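Local coordinates for gamma-glutamyltransferase 1 Threonine peptidase. MEROPS family T03 (Pseudomonas nitroreducens, PDB 7D9E), which transfers gamma-glutamyl groups as an N-terminal-nucleophile enzyme and is of interest for making theanine by transpeptidation, at residues L303-K308 against A348-E353; G129-L134 against D216-E221; P98-K103 against G234-S239; P88-Y93 against Y263-P268. All coordinates share one frame; numbering follows the deposited sequence. Where two conformers were deposited one is given.

Interaction 1: L303-K308 against A348-E353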
# COMPACT_ATOMS: atom_id res chain seq x y z
N LEU A 303 -0.11 3.00 -22.18
CA LEU A 303 -0.47 2.92 -20.76
C LEU A 303 -0.88 4.28 -20.23
O LEU A 303 -1.82 4.39 -19.43
CB LEU A 303 0.68 2.36 -19.91
CG LEU A 303 1.21 0.96 -20.22
CD1 LEU A 303 1.92 0.40 -18.98
CD2 LEU A 303 0.15 -0.01 -20.70
N SER A 304 -0.16 5.34 -20.64
CA SER A 304 -0.47 6.68 -20.17
C SER A 304 -1.86 7.12 -20.60
O SER A 304 -2.58 7.76 -19.83
CB SER A 304 0.58 7.68 -20.67
OG SER A 304 1.89 7.31 -20.22
N GLU A 305 -2.27 6.76 -21.83
CA GLU A 305 -3.60 7.12 -22.30
C GLU A 305 -4.67 6.43 -21.47
O GLU A 305 -5.73 7.01 -21.19
CB GLU A 305 -3.75 6.73 -23.77
CG GLU A 305 -3.09 7.69 -24.74
CD GLU A 305 -3.86 9.00 -24.87
OE1 GLU A 305 -5.05 8.97 -25.28
OE2 GLU A 305 -3.28 10.06 -24.56
N ILE A 306 -4.42 5.18 -21.07
CA ILE A 306 -5.35 4.48 -20.20
C ILE A 306 -5.37 5.13 -18.83
O ILE A 306 -6.44 5.39 -18.26
CB ILE A 306 -5.01 2.99 -20.13
CG1 ILE A 306 -4.95 2.37 -21.53
CG2 ILE A 306 -6.05 2.28 -19.29
CD1 ILE A 306 -4.53 0.91 -21.52
N GLU A 307 -4.19 5.45 -18.29
CA GLU A 307 -4.09 6.02 -16.95
C GLU A 307 -4.79 7.38 -16.86
O GLU A 307 -5.35 7.71 -15.81
CB GLU A 307 -2.63 6.10 -16.51
CG GLU A 307 -2.06 4.68 -16.31
CD GLU A 307 -0.57 4.58 -16.42
OE1 GLU A 307 0.09 5.55 -16.85
OE2 GLU A 307 -0.05 3.49 -16.09
N LYS A 308 -4.82 8.14 -17.96
CA LYS A 308 -5.53 9.41 -17.96
C LYS A 308 -6.98 9.22 -17.53
O LYS A 308 -7.51 9.99 -16.72
CB LYS A 308 -5.49 10.03 -19.35
CG LYS A 308 -4.23 10.86 -19.64
CD LYS A 308 -4.30 11.39 -21.06
CE LYS A 308 -3.51 12.69 -21.25
NZ LYS A 308 -2.05 12.52 -20.95
N ALA A 348 -1.27 9.63 -30.51
CA ALA A 348 -1.00 10.97 -30.00
C ALA A 348 -1.59 11.13 -28.61
O ALA A 348 -2.48 10.39 -28.19
CB ALA A 348 -1.57 12.05 -30.93
N ILE A 349 -1.09 12.14 -27.89
CA ILE A 349 -1.57 12.42 -26.54
C ILE A 349 -2.94 13.08 -26.62
O ILE A 349 -3.12 14.09 -27.31
CB ILE A 349 -0.58 13.34 -25.81
CG1 ILE A 349 0.79 12.66 -25.66
CG2 ILE A 349 -1.13 13.70 -24.44
CD1 ILE A 349 1.85 13.60 -25.09
N SER A 350 -3.89 12.54 -25.87
CA SER A 350 -5.20 13.15 -25.75
C SER A 350 -5.12 14.47 -25.00
O SER A 350 -4.35 14.60 -24.04
CB SER A 350 -6.13 12.22 -24.98
OG SER A 350 -6.49 11.08 -25.74
N ALA A 351 -5.94 15.44 -25.39
CA ALA A 351 -5.96 16.72 -24.70
C ALA A 351 -6.41 16.52 -23.26
O ALA A 351 -7.52 16.03 -23.01
CB ALA A 351 -6.92 17.68 -25.42
N THR A 352 -5.55 16.90 -22.32
CA THR A 352 -5.84 16.68 -20.91
C THR A 352 -7.13 17.38 -20.50
O THR A 352 -7.92 16.83 -19.74
CB THR A 352 -4.66 17.18 -20.07
OG1 THR A 352 -3.51 16.37 -20.36
CG2 THR A 352 -4.96 17.10 -18.59
N GLU A 353 -7.34 18.59 -21.03
CA GLU A 353 -8.53 19.37 -20.68
C GLU A 353 -9.80 18.65 -21.10
O GLU A 353 -10.86 18.87 -20.50
CB GLU A 353 -8.47 20.76 -21.32
CG GLU A 353 -7.14 21.56 -21.21
CD GLU A 353 -5.94 20.94 -21.94
OE1 GLU A 353 -4.79 21.25 -21.56
OE2 GLU A 353 -6.15 20.14 -22.88
O HOH W 1 -2.19 14.62 -18.73
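The carboxylate of Glu305 is the flat group here, and Ser350 meets both oxygens from the syn side. Ser350 OG donates to the syn lone pair of Glu305 OE1 at 2.6 Å. The amide Ser350 N reaches Glu305 OE2 at 2.9 Å, nearly straight at 176° but tilted 27° from the carboxylate plane. With two donors on different oxygens the group can hardly rotate, and the bend at chi2 (-73°) folds it over to the loop. This fastens the loop after helix 334-343 to helix 297-317, which faces it with Glu305 and, about one turn on, Lys308. Arg309 joins the network through a salt bridge to Glu305 and a hydrogen bond to Ser350. An alanine in place of Glu305 would probably leave the Ser350 amide and hydroxyl without their acceptor and the Arg309 charge without this mate. The Lys308 side chain crosses that of Ile349 at about a right angle, its NZ 3.8 Å from Ile349 CG2, while Lys308 CE lies 3.5 Å from Ser350 O. The ammonium forms a salt bridge with Asp132 of the partner subunit and donates to a water, 3.1 Å from Lys308 NZ, which donates to Thr352 OG1 at 2.7 Å.

Interaction 2: G129-L134 against D216-E221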
# COMPACT_ATOMS: atom_id res chain seq x y z
N GLY A 129 -5.23 1.34 12.76
CA GLY A 129 -5.98 0.11 12.58
C GLY A 129 -5.19 -1.19 12.64
O GLY A 129 -5.77 -2.26 12.77
N THR A 130 -3.86 -1.12 12.55
CA THR A 130 -3.08 -2.34 12.32
C THR A 130 -3.29 -3.40 13.40
O THR A 130 -3.51 -4.58 13.08
CB THR A 130 -1.62 -1.98 12.15
OG1 THR A 130 -1.52 -1.19 10.97
CG2 THR A 130 -0.79 -3.22 12.00
N VAL A 131 -3.21 -3.03 14.68
CA VAL A 131 -3.36 -4.05 15.72
C VAL A 131 -4.72 -4.72 15.62
O VAL A 131 -4.84 -5.95 15.75
CB VAL A 131 -3.08 -3.48 17.11
CG1 VAL A 131 -3.35 -4.54 18.18
CG2 VAL A 131 -1.62 -3.03 17.20
N MET A 132 -5.78 -3.94 15.40
CA MET A 132 -7.10 -4.55 15.21
C MET A 132 -7.18 -5.45 14.01
O MET A 132 -7.78 -6.53 14.07
CB MET A 132 -8.19 -3.47 15.22
CG MET A 132 -9.56 -4.10 15.20
SD MET A 132 -10.02 -4.73 16.75
CE MET A 132 -10.38 -3.12 17.66
N GLY A 133 -6.61 -5.01 12.88
CA GLY A 133 -6.61 -5.82 11.68
C GLY A 133 -5.94 -7.16 11.88
O GLY A 133 -6.52 -8.21 11.56
N LEU A 134 -4.73 -7.15 12.42
CA LEU A 134 -4.00 -8.40 12.62
C LEU A 134 -4.75 -9.31 13.58
O LEU A 134 -4.82 -10.54 13.37
CB LEU A 134 -2.59 -8.10 13.13
CG LEU A 134 -1.75 -7.23 12.18
CD1 LEU A 134 -0.43 -6.85 12.84
CD2 LEU A 134 -1.53 -7.95 10.88
N ASP A 216 -4.97 -3.91 24.84
CA ASP A 216 -3.92 -2.99 25.28
C ASP A 216 -3.88 -1.75 24.40
O ASP A 216 -3.79 -0.62 24.90
CB ASP A 216 -2.56 -3.68 25.23
CG ASP A 216 -1.41 -2.70 25.32
OD1 ASP A 216 -1.27 -2.06 26.40
OD2 ASP A 216 -0.66 -2.54 24.32
N PHE A 217 -3.94 -1.94 23.08
CA PHE A 217 -3.73 -0.83 22.17
C PHE A 217 -4.87 0.16 22.21
O PHE A 217 -4.65 1.38 22.17
CB PHE A 217 -3.51 -1.33 20.73
CG PHE A 217 -3.02 -0.27 19.82
CD1 PHE A 217 -3.93 0.59 19.20
CD2 PHE A 217 -1.66 -0.09 19.58
CE1 PHE A 217 -3.48 1.59 18.36
CE2 PHE A 217 -1.22 0.90 18.73
CZ PHE A 217 -2.13 1.75 18.14
N TYR A 218 -6.11 -0.33 22.28
CA TYR A 218 -7.28 0.53 22.15
C TYR A 218 -7.93 0.88 23.48
O TYR A 218 -8.66 1.88 23.55
CB TYR A 218 -8.31 -0.09 21.18
CG TYR A 218 -7.73 -0.27 19.79
CD1 TYR A 218 -7.76 0.76 18.86
CD2 TYR A 218 -7.12 -1.46 19.42
CE1 TYR A 218 -7.22 0.60 17.60
CE2 TYR A 218 -6.56 -1.62 18.15
CZ TYR A 218 -6.63 -0.58 17.26
OH TYR A 218 -6.08 -0.68 15.99
N LYS A 219 -7.69 0.09 24.55
CA LYS A 219 -8.38 0.26 25.82
C LYS A 219 -7.47 0.23 27.04
O LYS A 219 -7.96 0.49 28.16
CB LYS A 219 -9.45 -0.83 25.98
CG LYS A 219 -10.58 -0.74 24.99
N GLY A 220 -6.19 -0.07 26.88
CA GLY A 220 -5.28 -0.31 27.98
C GLY A 220 -4.12 0.66 28.10
O GLY A 220 -4.26 1.85 27.81
N GLU A 221 -2.96 0.16 28.54
CA GLU A 221 -1.83 1.04 28.85
C GLU A 221 -1.36 1.79 27.60
O GLU A 221 -1.09 3.00 27.65
CB GLU A 221 -0.68 0.24 29.44
CG GLU A 221 0.46 1.08 30.02
CD GLU A 221 -0.01 2.00 31.14
O HOH W 2 -3.03 -0.30 15.48
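Val131 and Phe217, 7.2 Å apart, are the closest CA pair across the contact between the first turn of helix 130-141 and the short helix 214-219. Val131 meets Phe217 with both methyls, Val131 CG2 lying 3.8 Å from Phe217 CD2 in an oblique approach and CG1 near Phe217 CB. The Tyr218 ring reaches farther and is covered on both faces. Phe217 CD1 sits over the centre of one, and Tyr218 CG in turn lies in the plane of the Phe217 ring. Over the opposite face comes the methyl of Met132, with CE 4.3 Å from the centroid of the Tyr218 ring and 20° off its normal, a CH-pi contact. Bends at chi2 and chi3 curl the Met132 chain back over the ring, and the sulfur lies obliquely to it, making this a Met-aromatic pair as well. The arrangement is helix packing in which a tyrosine points its phenol at the amino-terminal turn of another helix, where amides lack acceptors from a preceding turn. Met132 N makes a weak bond to Tyr218 OH, 3.3 Å long with an angle of 156°. Val131 N donates to a water at 2.9 Å, and this water donates to Tyr218 OH at 3.1 Å. The hydroxyl's strongest partner is the carbonyl of Pro128, just ahead of the helix, so the phenol is held by backbone and water together. Phe217 also meets the ring of Phe35 of the partner subunit, and Thr130 OG1 is hydrogen-bonded to Asn73.

Interaction 3: P98-K103 against G234-S239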
# COMPACT_ATOMS: atom_id res chain seq x y z
N PRO A 98 -10.33 11.02 13.14
CA PRO A 98 -10.87 11.23 14.49
C PRO A 98 -12.22 11.93 14.48
O PRO A 98 -12.58 12.64 13.54
CB PRO A 98 -9.79 12.06 15.20
CG PRO A 98 -8.62 12.14 14.25
CD PRO A 98 -8.97 11.55 12.95
N LYS A 99 -12.98 11.68 15.54
CA LYS A 99 -14.32 12.24 15.65
C LYS A 99 -14.29 13.76 15.62
O LYS A 99 -15.25 14.40 15.18
CB LYS A 99 -14.96 11.76 16.95
CG LYS A 99 -15.33 10.27 16.88
CD LYS A 99 -15.84 9.73 18.20
CE LYS A 99 -15.85 8.22 18.22
NZ LYS A 99 -16.84 7.66 17.25
N ALA A 100 -13.19 14.37 16.06
CA ALA A 100 -13.06 15.81 16.04
C ALA A 100 -12.51 16.36 14.73
O ALA A 100 -12.34 17.58 14.61
CB ALA A 100 -12.17 16.27 17.21
N ALA A 101 -12.28 15.52 13.73
CA ALA A 101 -11.83 16.02 12.44
C ALA A 101 -12.94 16.79 11.74
O ALA A 101 -14.13 16.55 11.96
CB ALA A 101 -11.37 14.85 11.56
N THR A 102 -12.55 17.75 10.90
CA THR A 102 -13.49 18.58 10.17
C THR A 102 -12.95 18.87 8.77
O THR A 102 -11.74 18.89 8.54
CB THR A 102 -13.80 19.88 10.96
OG1 THR A 102 -15.06 20.42 10.54
CG2 THR A 102 -12.70 20.91 10.77
N LYS A 103 -13.89 19.13 7.85
CA LYS A 103 -13.56 19.28 6.43
C LYS A 103 -12.42 20.26 6.18
O LYS A 103 -11.55 19.98 5.34
CB LYS A 103 -14.83 19.72 5.68
CG LYS A 103 -14.67 19.93 4.19
CD LYS A 103 -16.04 20.27 3.54
N GLY A 234 -1.27 18.44 21.04
CA GLY A 234 -2.43 19.07 20.41
C GLY A 234 -3.14 18.20 19.38
O GLY A 234 -3.73 18.74 18.44
N GLY A 235 -3.11 16.89 19.54
CA GLY A 235 -3.77 16.00 18.60
C GLY A 235 -5.25 15.87 18.90
O GLY A 235 -5.79 16.45 19.84
N LEU A 236 -5.91 15.06 18.07
CA LEU A 236 -7.36 14.95 18.11
C LEU A 236 -7.83 13.60 18.62
O LEU A 236 -8.98 13.49 19.04
CB LEU A 236 -7.91 15.11 16.69
CG LEU A 236 -7.94 16.49 16.08
CD1 LEU A 236 -6.54 16.98 15.82
CD2 LEU A 236 -8.70 16.44 14.76
N ILE A 237 -6.98 12.58 18.58
CA ILE A 237 -7.42 11.23 18.91
C ILE A 237 -7.70 11.13 20.40
O ILE A 237 -6.90 11.59 21.23
CB ILE A 237 -6.38 10.21 18.46
CG1 ILE A 237 -6.30 10.23 16.93
CG2 ILE A 237 -6.75 8.79 18.91
CD1 ILE A 237 -5.17 9.41 16.39
N THR A 238 -8.86 10.56 20.73
CA THR A 238 -9.33 10.40 22.10
C THR A 238 -9.58 8.93 22.40
O THR A 238 -9.57 8.08 21.52
CB THR A 238 -10.66 11.17 22.33
OG1 THR A 238 -11.69 10.60 21.52
CG2 THR A 238 -10.50 12.65 22.01
N SER A 239 -9.83 8.63 23.67
CA SER A 239 -10.21 7.26 24.04
C SER A 239 -11.44 6.80 23.25
O SER A 239 -11.50 5.64 22.81
CB SER A 239 -10.48 7.18 25.55
OG SER A 239 -11.05 5.92 25.86
O HOH W 3 -11.54 13.05 18.12
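Leu236 and Ile237, in the loop linking helix 221-233 to helix 239-244, pack against a type I beta turn that runs from Pro98 to Ala101. The loop leaves the first helix through a Schellman motif at Gly234, whose positive phi of 73° suits glycine. Leu236 carries most of the contact. Its CG stands anti to the carbonyl carbon (chi1 -75°), which lays the branch along the turn: Leu236 CB touches Pro98 CB at 3.9 Å, and Leu236 CD2 rests on the turn backbone, 3.8 Å from Ala100 C. The carbonyl of the same residue takes part through a water, which donates to Leu236 O at 2.8 Å and accepts from Ala100 N at 3.0 Å. Ile237 follows, with its CG1 4.0 Å from Pro98 CG, and it also packs on Leu226 and Met230 of helix 221-233. Pro98 is thus backed by both residues, and it further touches Met41 of the partner subunit. Thr238 is the N-cap of helix 239-244. Asp241 in the first turn of that helix ties the two segments together, its OD2 bonded to Thr238 OG1 and its OD1 to the beta-turn amide Lys99 N.

Interaction 4: P88-Y93 against Y263-P268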
# COMPACT_ATOMS: atom_id res chain seq x y z
N PRO A 88 -11.90 -16.30 -1.29
CA PRO A 88 -11.26 -14.97 -1.18
C PRO A 88 -11.86 -14.14 -0.06
O PRO A 88 -13.06 -14.18 0.21
CB PRO A 88 -11.60 -14.33 -2.54
CG PRO A 88 -12.90 -14.89 -2.90
CD PRO A 88 -12.96 -16.31 -2.32
N TYR A 89 -10.99 -13.36 0.59
CA TYR A 89 -11.41 -12.48 1.66
C TYR A 89 -10.63 -11.18 1.58
O TYR A 89 -9.54 -11.13 1.02
CB TYR A 89 -11.15 -13.08 3.05
CG TYR A 89 -11.85 -14.37 3.32
CD1 TYR A 89 -11.26 -15.59 3.02
CD2 TYR A 89 -13.10 -14.38 3.91
CE1 TYR A 89 -11.90 -16.78 3.29
CE2 TYR A 89 -13.75 -15.56 4.17
CZ TYR A 89 -13.15 -16.76 3.86
OH TYR A 89 -13.81 -17.93 4.14
N PHE A 90 -11.20 -10.13 2.17
CA PHE A 90 -10.53 -8.85 2.24
C PHE A 90 -10.79 -8.21 3.59
O PHE A 90 -11.95 -8.11 4.03
CB PHE A 90 -10.99 -7.89 1.14
CG PHE A 90 -10.25 -6.59 1.14
CD1 PHE A 90 -9.00 -6.48 0.56
CD2 PHE A 90 -10.78 -5.47 1.75
CE1 PHE A 90 -8.31 -5.29 0.56
CE2 PHE A 90 -10.08 -4.28 1.76
CZ PHE A 90 -8.86 -4.18 1.19
N LEU A 91 -9.73 -7.75 4.24
CA LEU A 91 -9.81 -7.12 5.55
C LEU A 91 -9.29 -5.69 5.46
O LEU A 91 -8.13 -5.46 5.11
CB LEU A 91 -9.06 -7.93 6.61
CG LEU A 91 -9.08 -7.34 8.03
CD1 LEU A 91 -10.50 -7.31 8.54
CD2 LEU A 91 -8.21 -8.17 8.96
N ASP A 92 -10.15 -4.75 5.83
CA ASP A 92 -9.85 -3.32 5.77
C ASP A 92 -9.53 -2.87 7.18
O ASP A 92 -10.41 -2.86 8.05
CB ASP A 92 -11.07 -2.63 5.17
CG ASP A 92 -11.05 -1.11 5.31
OD1 ASP A 92 -10.21 -0.53 6.04
OD2 ASP A 92 -11.89 -0.48 4.63
N TYR A 93 -8.25 -2.56 7.43
CA TYR A 93 -7.82 -2.00 8.71
C TYR A 93 -7.16 -0.64 8.46
O TYR A 93 -6.17 -0.25 9.09
CB TYR A 93 -7.00 -3.00 9.53
CG TYR A 93 -5.73 -3.52 8.91
CD1 TYR A 93 -5.71 -4.66 8.14
CD2 TYR A 93 -4.54 -2.89 9.16
CE1 TYR A 93 -4.53 -5.11 7.58
CE2 TYR A 93 -3.35 -3.35 8.63
CZ TYR A 93 -3.36 -4.47 7.86
OH TYR A 93 -2.17 -4.94 7.31
N TYR A 263 -8.11 -11.05 -7.39
CA TYR A 263 -8.77 -10.52 -6.22
C TYR A 263 -7.90 -9.42 -5.66
O TYR A 263 -6.69 -9.61 -5.45
CB TYR A 263 -8.93 -11.60 -5.16
CG TYR A 263 -9.89 -12.67 -5.59
CD1 TYR A 263 -11.26 -12.43 -5.66
CD2 TYR A 263 -9.43 -13.93 -5.95
CE1 TYR A 263 -12.14 -13.42 -6.04
CE2 TYR A 263 -10.30 -14.92 -6.35
CZ TYR A 263 -11.65 -14.67 -6.40
OH TYR A 263 -12.52 -15.67 -6.79
N THR A 264 -8.49 -8.25 -5.44
CA THR A 264 -7.70 -7.10 -4.99
C THR A 264 -8.58 -6.19 -4.14
O THR A 264 -9.72 -6.53 -3.82
CB THR A 264 -7.05 -6.40 -6.20
OG1 THR A 264 -6.08 -5.42 -5.75
CG2 THR A 264 -8.08 -5.75 -7.09
N ALA A 265 -8.02 -5.05 -3.77
CA ALA A 265 -8.63 -4.21 -2.75
C ALA A 265 -9.81 -3.44 -3.32
O ALA A 265 -9.65 -2.71 -4.30
CB ALA A 265 -7.59 -3.23 -2.22
N PRO A 266 -11.00 -3.55 -2.71
CA PRO A 266 -12.13 -2.69 -3.07
C PRO A 266 -12.02 -1.37 -2.32
O PRO A 266 -11.07 -1.13 -1.57
CB PRO A 266 -13.30 -3.52 -2.57
CG PRO A 266 -12.75 -4.12 -1.26
CD PRO A 266 -11.31 -4.43 -1.57
N LEU A 267 -13.01 -0.51 -2.53
CA LEU A 267 -13.08 0.73 -1.77
C LEU A 267 -13.01 0.41 -0.28
O LEU A 267 -13.62 -0.56 0.17
CB LEU A 267 -14.38 1.46 -2.10
CG LEU A 267 -14.44 2.11 -3.47
CD1 LEU A 267 -15.84 2.65 -3.71
CD2 LEU A 267 -13.42 3.23 -3.60
N PRO A 268 -12.30 1.21 0.52
CA PRO A 268 -11.72 2.53 0.23
C PRO A 268 -10.39 2.56 -0.51
O PRO A 268 -9.79 3.63 -0.60
CB PRO A 268 -11.56 3.12 1.63
CG PRO A 268 -11.21 1.95 2.45
CD PRO A 268 -12.12 0.84 1.94
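Pro88, Phe90 and Asp92 pack on Tyr263, Ala265, Pro266 and Pro268 without a hydrogen bond between the segments, on one side of the antiparallel sheet. Strand 248-257 lies between strands 87-93 and 260-264 in that sheet, and the two segments run in nearly the same direction, 18° apart. As alternate residues of a strand, Pro88, Phe90 and Asp92 all point toward 263-268. Pro88 sets CB over the centre of the Tyr263 ring, 3.6 Å from the centroid, in a CH-pi contact. Phe90, with CG anti to the backbone N (chi1 -176°), reaches across to Pro266, whose CD sits over the centre of the Phe90 ring, 3.4 Å from the centroid and 6° off the normal. Phe90 CE1 is 3.5 Å from Ala265 CB. The sheet belongs to the N-terminal-nucleophile hydrolase fold and runs on into the partner subunit, a strand of which pairs antiparallel with Tyr263. An alanine at Phe90 would probably open a gap beside Ala265 and leave Pro266 without the ring face it packs on. Asp92 meets Pro268 tip to tip, OD2 lying 3.0 Å from Pro268 CD, next to the cis peptide before that proline. The charge of Asp92 is answered by Arg250 on OD2 and by Arg69 of the partner subunit on OD1. The Pro268 side chain is about 9 Å from the bound 6-diazenyl-5-oxo-L-norleucine.

How the interactions relate
Interactions 2, 3 and 4 are largely buried, 2 and 4 lying nearer the centre of the chain. These two touch: Leu91 and Tyr93 of the strand pack on the first turn of helix 130-141, with Tyr93 CD2 3.5 Å from Thr130 CA. Both rely on rings and CH-pi contacts. Interaction 3 lies close to interaction 2, nearest atoms about 5 Å apart, but nearer the surface; its chemistry is aliphatic with a water between backbones, and Ala100 at its edge is exposed. Interaction 1 stands apart, its centre about 44 Å from that of interaction 2 across the chain's centre. It is only partly buried, and there carboxylate, hydroxyl and ammonium groups replace the rings.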